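Local coordinates for protein Ps01740 (Pseudomonas sp. UW4, PDB 5UIF) that is a homologue of cis-3-chloroacrylic acid dehalogenase in the tautomerase superfamily and probably carries out related dehalogenase or tautomerase chemistry, at residues 9-14 against 85-90. Numbering follows the deposited sequence.
Sequences KGTLSE and DVYMAV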
loop_
_atom_site.group_PDB
_atom_site.type_symbol
_atom_site.label_atom_id
_atom_site.label_comp_id
_atom_site.label_asym_id
_atom_site.label_seq_id
_atom_site.Cartn_x
_atom_site.Cartn_y
_atom_site.Cartn_z
ATOM N N LYS A 9 7.702 1.527 -14.827
ATOM C CA LYS A 9 6.941 1.575 -16.074
ATOM C C LYS A 9 7.689 0.962 -17.257
ATOM O O LYS A 9 8.786 1.396 -17.605
ATOM C CB LYS A 9 6.566 3.024 -16.395
ATOM C CG LYS A 9 5.768 3.204 -17.674
ATOM C CD LYS A 9 5.411 4.667 -17.885
ATOM C CE LYS A 9 4.528 4.857 -19.105
ATOM N NZ LYS A 9 4.112 6.277 -19.268
ATOM N N GLY A 10 7.087 -0.057 -17.866
ATOM C CA GLY A 10 7.670 -0.707 -19.025
ATOM C C GLY A 10 8.276 -2.063 -18.716
ATOM O O GLY A 10 8.767 -2.750 -19.612
ATOM N N THR A 11 8.240 -2.451 -17.446
ATOM C CA THR A 11 8.810 -3.725 -17.021
ATOM C C THR A 11 7.973 -4.909 -17.498
ATOM O O THR A 11 8.488 -5.830 -18.130
ATOM C CB THR A 11 8.945 -3.803 -15.489
ATOM O OG1 THR A 11 9.814 -2.761 -15.028
ATOM C CG2 THR A 11 9.513 -5.151 -15.073
ATOM N N LEU A 12 6.680 -4.877 -17.192
ATOM C CA LEU A 12 5.790 -5.984 -17.518
ATOM C C LEU A 12 4.917 -5.696 -18.735
ATOM O O LEU A 12 4.458 -4.571 -18.931
ATOM C CB LEU A 12 4.905 -6.315 -16.314
ATOM C CG LEU A 12 5.637 -6.784 -15.057
ATOM C CD1 LEU A 12 4.662 -7.005 -13.910
ATOM C CD2 LEU A 12 6.412 -8.052 -15.355
ATOM N N SER A 13 4.700 -6.724 -19.552
ATOM C CA SER A 13 3.796 -6.635 -20.692
ATOM C C SER A 13 2.422 -7.156 -20.295
ATOM O O SER A 13 2.190 -7.492 -19.134
ATOM C CB SER A 13 4.342 -7.422 -21.889
ATOM O OG SER A 13 4.433 -8.804 -21.588
ATOM N N GLU A 14 1.510 -7.214 -21.260
ATOM C CA GLU A 14 0.180 -7.754 -21.015
ATOM C C GLU A 14 0.268 -9.248 -20.741
ATOM O O GLU A 14 -0.343 -9.759 -19.801
ATOM C CB GLU A 14 -0.744 -7.491 -22.206
ATOM C CG GLU A 14 -1.951 -6.623 -21.877
ATOM C CD GLU A 14 -3.054 -6.724 -22.917
ATOM O OE1 GLU A 14 -2.753 -6.588 -24.122
ATOM O OE2 GLU A 14 -4.224 -6.938 -22.530
ATOM N N ASP A 85 10.563 -17.040 -7.292
ATOM C CA ASP A 85 11.123 -17.863 -8.362
ATOM C C ASP A 85 10.416 -17.611 -9.688
ATOM O O ASP A 85 11.054 -17.535 -10.739
ATOM C CB ASP A 85 11.033 -19.348 -8.002
ATOM C CG ASP A 85 12.088 -19.771 -6.999
ATOM O OD1 ASP A 85 13.156 -19.125 -6.946
ATOM O OD2 ASP A 85 11.850 -20.754 -6.265
ATOM N N VAL A 86 9.095 -17.483 -9.628
ATOM C CA VAL A 86 8.285 -17.267 -10.820
ATOM C C VAL A 86 8.572 -15.912 -11.463
ATOM O O VAL A 86 8.762 -15.826 -12.677
ATOM C CB VAL A 86 6.778 -17.377 -10.496
ATOM C CG1 VAL A 86 5.940 -16.672 -11.555
ATOM C CG2 VAL A 86 6.369 -18.838 -10.365
ATOM N N TYR A 87 8.616 -14.861 -10.650
ATOM C CA TYR A 87 8.835 -13.515 -11.171
ATOM C C TYR A 87 10.193 -13.384 -11.855
ATOM O O TYR A 87 10.313 -12.728 -12.890
ATOM C CB TYR A 87 8.716 -12.468 -10.060
ATOM C CG TYR A 87 8.871 -11.054 -10.573
ATOM C CD1 TYR A 87 7.785 -10.359 -11.088
ATOM C CD2 TYR A 87 10.108 -10.419 -10.559
ATOM C CE1 TYR A 87 7.923 -9.070 -11.567
ATOM C CE2 TYR A 87 10.256 -9.133 -11.038
ATOM C CZ TYR A 87 9.161 -8.462 -11.539
ATOM O OH TYR A 87 9.306 -7.179 -12.015
ATOM N N MET A 88 11.214 -13.999 -11.269
ATOM C CA MET A 88 12.555 -13.953 -11.840
ATOM C C MET A 88 12.621 -14.725 -13.153
ATOM O O MET A 88 13.421 -14.408 -14.030
ATOM C CB MET A 88 13.583 -14.511 -10.854
ATOM C CG MET A 88 13.827 -13.630 -9.641
ATOM S SD MET A 88 15.070 -14.328 -8.538
ATOM C CE MET A 88 16.467 -14.468 -9.652
ATOM N N ALA A 89 11.775 -15.741 -13.279
ATOM C CA ALA A 89 11.744 -16.562 -14.484
ATOM C C ALA A 89 10.964 -15.876 -15.600
ATOM O O ALA A 89 11.302 -16.004 -16.777
ATOM C CB ALA A 89 11.143 -17.920 -14.179
ATOM N N VAL A 90 9.918 -15.151 -15.221
ATOM C CA VAL A 90 9.074 -14.453 -16.183
ATOM C C VAL A 90 9.759 -13.191 -16.703
ATOM O O VAL A 90 9.678 -12.870 -17.890
ATOM C CB VAL A 90 7.707 -14.085 -15.557
ATOM C CG1 VAL A 90 6.941 -13.110 -16.443
ATOM C CG2 VAL A 90 6.887 -15.341 -15.297
#
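In the two beta-alpha-beta units of this tautomerase-superfamily fold, helices 14-32 and 73-91 lie on one face of a four-stranded sheet; here the loop linking strand 2-8 to helix 14-32 meets the last turns of helix 73-91, where Thr-11 meets the hydroxyl and Leu-12 the ring of Tyr-87. With chi1 at -177°, CG opposite the backbone N, the Tyr-87 ring spans the gap between helix and loop. At the phenol end, Tyr-87 OH lies 3.7 Å from Thr-11 CG2, a van der Waals contact between side chains that cross nearly perpendicularly. The hydroxyl of Thr-11 is engaged elsewhere, bonded to Val-8 O, consistent with the rotamer that turns CG2 to the tyrosine. Leu-12 CD2 approaches the ring obliquely, 4.2 Å from Tyr-87 CE1. Both Leu-12 and Tyr-87 also pack on Leu-20 of helix 14-32, while Tyr-87 reaches Ala-61 and Ile-63 on strand 61-68. Beyond the ring, the Gln-16 side-chain amide bridges loop and helix, OE1 accepting from Ser-13 N and NE2 donating to Val-90 O. The direct side-chain contact is therefore small and dispersive, with 114 Å² buried in total between the segments, and the directed link between them runs through Gln-16.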